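PDB 4YYF: beta-N-acetylhexosaminidase from Mycobacterium smegmatis, which probably catalyses the hydrolysis of terminal non-reducing N-acetyl-D-hexosamine residues in N-acetyl-beta-D-hexosaminides, as a member of glycoside hydrolase family 3. Local coordinates for residues D290-M295 with A305-R310; G315-L320 with D349-R354; Q336-A339 with N344-A347. The protein carries 1 engineered substitution. All coordinates share one frame; numbering follows the deposited sequence.

Interaction 1 of 3, residues D290-M295 with A305-R310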
# COMPACT_ATOMS: atom_id res chain seq x y z
N ASP A 290 5.73 -0.84 0.14
CA ASP A 290 5.58 -2.16 -0.47
C ASP A 290 6.10 -3.16 0.56
O ASP A 290 6.64 -2.77 1.60
CB ASP A 290 6.40 -2.20 -1.78
CG ASP A 290 5.96 -3.31 -2.74
OD1 ASP A 290 5.21 -4.23 -2.35
OD2 ASP A 290 6.40 -3.26 -3.91
N ASP A 291 5.94 -4.45 0.28
CA ASP A 291 6.27 -5.55 1.20
C ASP A 291 7.73 -5.50 1.66
O ASP A 291 8.65 -5.58 0.85
CB ASP A 291 5.91 -6.87 0.49
CG ASP A 291 6.52 -8.11 1.13
OD1 ASP A 291 6.87 -8.13 2.33
OD2 ASP A 291 6.61 -9.12 0.40
N LEU A 292 7.93 -5.36 2.97
CA LEU A 292 9.26 -5.19 3.57
C LEU A 292 9.97 -6.49 3.96
O LEU A 292 11.14 -6.46 4.32
CB LEU A 292 9.19 -4.27 4.79
CG LEU A 292 8.75 -2.83 4.58
CD1 LEU A 292 8.49 -2.17 5.92
CD2 LEU A 292 9.81 -2.05 3.81
N SER A 293 9.28 -7.63 3.90
CA SER A 293 9.89 -8.87 4.40
C SER A 293 10.30 -9.87 3.31
O SER A 293 11.37 -10.47 3.39
CB SER A 293 8.97 -9.55 5.41
OG SER A 293 7.77 -9.99 4.78
N SER A 294 9.45 -10.08 2.31
CA SER A 294 9.74 -11.13 1.33
C SER A 294 10.49 -10.62 0.12
O SER A 294 10.99 -11.42 -0.68
CB SER A 294 8.46 -11.82 0.87
OG SER A 294 7.78 -11.03 -0.10
N MSE A 295 10.57 -9.30 -0.02
CA MSE A 295 11.16 -8.71 -1.23
C MSE A 295 12.66 -8.45 -1.09
O MSE A 295 13.09 -7.74 -0.19
CB MSE A 295 10.42 -7.41 -1.60
CG MSE A 295 8.97 -7.68 -1.94
SE MSE A 295 7.98 -6.14 -2.58
CE MSE A 295 8.80 -5.98 -4.33
N ALA A 305 12.38 -5.94 11.37
CA ALA A 305 12.27 -4.87 12.36
C ALA A 305 13.07 -3.62 11.94
O ALA A 305 12.59 -2.49 12.07
CB ALA A 305 12.70 -5.37 13.74
N ASP A 306 14.28 -3.82 11.44
CA ASP A 306 15.10 -2.71 10.98
C ASP A 306 14.46 -2.00 9.79
O ASP A 306 14.48 -0.77 9.71
CB ASP A 306 16.52 -3.21 10.64
CG ASP A 306 17.46 -2.09 10.19
OD1 ASP A 306 17.21 -0.90 10.49
OD2 ASP A 306 18.46 -2.42 9.51
N ALA A 307 13.87 -2.77 8.87
CA ALA A 307 13.24 -2.21 7.67
C ALA A 307 12.01 -1.38 8.04
O ALA A 307 11.78 -0.30 7.46
CB ALA A 307 12.84 -3.32 6.71
N VAL A 308 11.22 -1.89 8.97
CA VAL A 308 10.04 -1.16 9.44
C VAL A 308 10.45 0.14 10.11
O VAL A 308 9.89 1.21 9.83
CB VAL A 308 9.20 -2.02 10.39
CG1 VAL A 308 8.13 -1.17 11.10
CG2 VAL A 308 8.55 -3.16 9.61
N LEU A 309 11.45 0.07 10.98
CA LEU A 309 11.99 1.26 11.62
C LEU A 309 12.46 2.30 10.59
O LEU A 309 12.10 3.48 10.67
CB LEU A 309 13.15 0.89 12.55
CG LEU A 309 13.86 2.09 13.20
CD1 LEU A 309 12.84 3.03 13.83
CD2 LEU A 309 14.90 1.65 14.24
N ARG A 310 13.26 1.87 9.62
CA ARG A 310 13.75 2.77 8.59
C ARG A 310 12.62 3.40 7.78
O ARG A 310 12.67 4.59 7.44
CB ARG A 310 14.74 2.05 7.67
CG ARG A 310 16.12 1.85 8.30
CD ARG A 310 16.92 0.80 7.57
NE ARG A 310 18.26 0.66 8.16
CZ ARG A 310 19.29 1.45 7.87
NH1 ARG A 310 19.14 2.43 6.98
NH2 ARG A 310 20.47 1.27 8.46
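Leu292 meets helix 304-314 through nearly its whole side chain, with Ala307 and Val308 as its partners. The contact starts at the base, where Leu292 CB faces the methyl Ala307 CB at 4.2 Å. CG serves as the branch point: chi1 of -63° sets it beside the backbone N and anti to the carbonyl carbon, and of the two methyls CD1 makes the closer contacts with the helix. CD2 stays at the margin, 4.4 Å from Ala307 CB. CD1 goes further along the helix and settles on Val308, with CG2 of that valine 3.8 Å away and its CA 4.0 Å away. The two branched side chains cross at about a right angle, and no hydrogen bond joins the segments.

The loop that presents Leu292 is braced by its neighbour. Asp291 OD1 accepts from Ser293 N at 2.9 Å, an Asx turn, and from Ser294 N at 3.2 Å; both N-H groups come from the same face of the carboxylate, above its plane. Leu292 and Val308 also both touch Ala319 of strand 319-321. The loop after strand 287-289 and helix 304-314, which leads to strand 319-321, belong to a beta-alpha-beta crossover of the TIM-barrel fold.

Interaction 2 of 3, residues G315-L320 with D349-R354. With NA (sodium ion), chain F.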
# COMPACT_ATOMS: atom_id res chain seq x y z
N GLY A 315 9.41 8.29 6.60
CA GLY A 315 8.19 9.04 6.43
C GLY A 315 6.96 8.25 6.03
O GLY A 315 5.90 8.84 5.80
N ALA A 316 7.08 6.92 5.95
CA ALA A 316 5.91 6.11 5.68
C ALA A 316 4.93 6.20 6.86
O ALA A 316 5.35 6.33 8.01
CB ALA A 316 6.30 4.65 5.42
N ASP A 317 3.63 6.13 6.56
CA ASP A 317 2.62 6.09 7.62
C ASP A 317 2.27 4.66 7.95
O ASP A 317 1.68 4.38 9.00
CB ASP A 317 1.32 6.73 7.16
CG ASP A 317 1.49 8.17 6.78
OD1 ASP A 317 1.98 8.95 7.62
OD2 ASP A 317 1.14 8.50 5.62
N ASN A 318 2.57 3.75 7.04
CA ASN A 318 2.14 2.37 7.23
C ASN A 318 3.15 1.38 6.66
O ASN A 318 3.42 1.36 5.46
CB ASN A 318 0.77 2.16 6.58
CG ASN A 318 0.05 0.95 7.15
OD1 ASN A 318 0.47 -0.19 6.94
ND2 ASN A 318 -1.03 1.19 7.87
N ALA A 319 3.71 0.57 7.54
CA ALA A 319 4.73 -0.40 7.16
C ALA A 319 4.07 -1.75 6.95
O ALA A 319 3.43 -2.29 7.86
CB ALA A 319 5.79 -0.51 8.25
N LEU A 320 4.24 -2.28 5.74
CA LEU A 320 3.55 -3.49 5.31
C LEU A 320 4.55 -4.62 5.11
O LEU A 320 5.60 -4.42 4.49
CB LEU A 320 2.82 -3.18 3.99
CG LEU A 320 2.02 -4.21 3.16
CD1 LEU A 320 2.88 -5.01 2.22
CD2 LEU A 320 1.21 -5.14 4.01
N ASP A 349 2.77 10.01 15.88
CA ASP A 349 1.47 10.66 16.05
C ASP A 349 0.86 11.10 14.72
O ASP A 349 -0.33 10.89 14.49
CB ASP A 349 1.58 11.86 17.00
CG ASP A 349 1.78 11.44 18.46
OD1 ASP A 349 1.65 10.24 18.78
OD2 ASP A 349 2.05 12.33 19.29
N ALA A 350 1.66 11.70 13.84
CA ALA A 350 1.13 12.14 12.54
C ALA A 350 0.59 10.96 11.74
O ALA A 350 -0.47 11.05 11.11
CB ALA A 350 2.19 12.89 11.75
N SER A 351 1.33 9.86 11.77
CA SER A 351 0.96 8.67 11.00
C SER A 351 -0.22 7.95 11.62
O SER A 351 -1.05 7.37 10.91
CB SER A 351 2.16 7.72 10.88
OG SER A 351 3.13 8.27 10.00
N LEU A 352 -0.29 7.97 12.94
CA LEU A 352 -1.44 7.42 13.65
C LEU A 352 -2.72 8.15 13.22
O LEU A 352 -3.72 7.52 12.90
CB LEU A 352 -1.22 7.51 15.16
CG LEU A 352 -2.40 7.14 16.05
CD1 LEU A 352 -2.82 5.69 15.80
CD2 LEU A 352 -2.04 7.35 17.52
N GLN A 353 -2.67 9.49 13.21
CA GLN A 353 -3.80 10.28 12.73
C GLN A 353 -4.19 9.97 11.29
O GLN A 353 -5.38 9.87 10.98
CB GLN A 353 -3.50 11.79 12.87
CG GLN A 353 -3.25 12.26 14.30
CD GLN A 353 -2.63 13.64 14.35
OE1 GLN A 353 -2.93 14.49 13.50
NE2 GLN A 353 -1.76 13.89 15.34
N ARG A 354 -3.21 9.83 10.40
CA ARG A 354 -3.52 9.53 9.00
C ARG A 354 -4.17 8.17 8.84
O ARG A 354 -5.04 7.99 8.00
CB ARG A 354 -2.27 9.61 8.12
CG ARG A 354 -1.74 11.02 8.00
CD ARG A 354 -0.62 11.09 7.01
NE ARG A 354 -0.10 12.44 6.85
CZ ARG A 354 1.13 12.81 7.21
NH1 ARG A 354 1.95 11.91 7.73
NH2 ARG A 354 1.53 14.07 7.03
NA NA F . 4.95 9.53 10.38
O HOH W 1 4.75 9.81 8.12
O HOH W 2 6.42 7.85 9.89
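Asp317 and Ser351 meet through a short hydrogen bond, Ser351 OG giving its proton to Asp317 OD1 at 2.7 Å, and Arg354 joins them one turn further along the helix. Asp317, with by far the most surface buried here, divides the lone pairs of OD1 between the two: the serine takes the anti side, while Arg354 NH1 comes in on the syn side at 3.0 Å, completing a salt bridge. The arginine grips OD1 alone, since NH1 stays 4.1 Å from Asp317 OD2; the carboxylate and guanidinium planes are 48° apart. The arginine chain, extended from CG to NE, crosses the aspartate at about a right angle, with CD 3.4 Å from both OD1 and OD2 of Asp317. OD2 is engaged by Arg274 and by the backbone N of Val287, which would be expected to balance the buried charge and keep it ionised.

Ser351 OG also binds a sodium ion at 2.2 Å, which fits with its proton being turned toward the aspartate. Water 1 donates to Asp317 OD1 at 2.9 Å and to Gly315 O; water 2 donates to Ala316 O. Asp317 is a second-shell residue, bonded to a ligand serine and a ligand water, and so placed to orient both. Ser351 OG, the two waters and Ala347 O bind the sodium ion, in a site set between the loop entering strand 319-321 and helix 345-357.

Interaction 3 of 3, residues Q336-A339 with N344-A347. With NA (sodium ion), chain F.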
# COMPACT_ATOMS: atom_id res chain seq x y z
N GLN A 336 11.96 0.79 21.38
CA GLN A 336 13.36 1.15 21.64
C GLN A 336 13.79 2.38 20.83
O GLN A 336 14.53 3.23 21.32
CB GLN A 336 14.28 -0.03 21.36
CG GLN A 336 14.06 -1.23 22.26
CD GLN A 336 14.71 -2.50 21.71
OE1 GLN A 336 15.55 -2.43 20.81
NE2 GLN A 336 14.30 -3.65 22.23
N ALA A 337 13.32 2.46 19.59
CA ALA A 337 13.66 3.59 18.74
C ALA A 337 13.07 4.89 19.29
O ALA A 337 13.70 5.95 19.19
CB ALA A 337 13.19 3.36 17.33
N LEU A 338 11.87 4.79 19.86
CA LEU A 338 11.23 5.93 20.50
C LEU A 338 12.10 6.41 21.64
O LEU A 338 12.38 7.60 21.77
CB LEU A 338 9.84 5.55 21.02
CG LEU A 338 8.70 5.58 20.01
CD1 LEU A 338 7.37 5.27 20.67
CD2 LEU A 338 8.66 6.94 19.32
N ALA A 339 12.54 5.46 22.46
CA ALA A 339 13.37 5.77 23.62
C ALA A 339 14.72 6.34 23.21
O ALA A 339 15.25 7.22 23.86
CB ALA A 339 13.56 4.52 24.48
N ASN A 344 10.96 9.67 16.02
CA ASN A 344 10.39 10.79 16.75
C ASN A 344 8.93 10.54 17.10
O ASN A 344 8.19 9.98 16.30
CB ASN A 344 10.50 12.06 15.91
CG ASN A 344 10.16 13.30 16.70
OD1 ASN A 344 8.99 13.72 16.76
ND2 ASN A 344 11.17 13.92 17.32
N GLN A 345 8.51 10.97 18.29
CA GLN A 345 7.11 10.83 18.69
C GLN A 345 6.15 11.48 17.68
O GLN A 345 5.05 10.98 17.43
CB GLN A 345 6.89 11.43 20.09
CG GLN A 345 5.50 11.16 20.67
CD GLN A 345 5.15 9.68 20.73
OE1 GLN A 345 5.94 8.86 21.20
NE2 GLN A 345 3.96 9.33 20.23
N GLY A 346 6.59 12.58 17.07
CA GLY A 346 5.77 13.30 16.11
C GLY A 346 5.51 12.48 14.86
O GLY A 346 4.45 12.58 14.24
N ALA A 347 6.49 11.66 14.49
CA ALA A 347 6.33 10.84 13.29
C ALA A 347 5.26 9.80 13.54
O ALA A 347 4.46 9.47 12.65
CB ALA A 347 7.64 10.17 12.93
NA NA F . 4.95 9.53 10.38
O HOH W 1 4.75 9.81 8.12
O HOH W 2 6.42 7.85 9.89
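Two helices meet here across a tight turn: 336-339 lies near the C-terminal end of helix 327-340, and 344-347 opens helix 345-357. Their backbones come nearest at Leu338 and Asn344, whose CA atoms are 6.2 Å apart. Asn344, still in an extended conformation, is the N-cap of the second helix. Its carbonyl O takes Ala347 N at 3.0 Å in the first turn, and its side-chain OD1 accepts from Gly346 N at 2.7 Å. That capping bond has an N-H...O angle of 149°, and the donor stands 28° off the plane of the side-chain carbonyl. A side-chain oxygen thus occupies a backbone N-H in the first turn, where no preceding helical carbonyl is available. A short loop joins the two consecutive helices on the outside of the TIM-barrel domain, and the backbone bond between Ala337 and Leu343 helps to close the turn.

Across the connection the contact is slight and apolar on one side only. The two methyls of Leu338 gather round the oxygen end of the Gln345 amide, with CD2 3.8 Å and CD1 3.9 Å from Gln345 OE1; CD2 also touches the peptide ahead, 4.2 Å from Asn344 C. The bend of the glutamine at chi2 (56°) brings OE1 toward the leucine methyls, while NE2 bonds to Asp349 OD1 one turn on, which is consistent with OE1 being the atom left facing Leu338. Helix 41-46 borders the same patch, Leu45 touching Leu338 and Lys44 touching Gln345. At the far end of the short segment Ala347 O binds the sodium ion at 2.3 Å, sharing it with two waters and with Ser351 OG, one helical turn later.

How the interactions relate
Along the chain interaction 1 is complete before interaction 2 begins, whereas interaction 3 falls wholly within the stretch between the two segments of interaction 2. The centres of interactions 1 and 2 lie about 14 Å apart, those of 2 and 3 about 12 Å, and those of 1 and 3 about 17 Å. Helix 304-314 leads into strand 319-321, and the first two contacts join where Leu292 N meets Leu320 O at 2.9 Å, probably a hydrogen bond. Leu309 CD1 packs on Ala337 CB at 3.5 Å, tying interaction 1 to 3. Interactions 2 and 3 share helix 345-357, the sodium ion and both waters; the metal, held by that helix, reaches the loop before strand 319-321 through its waters.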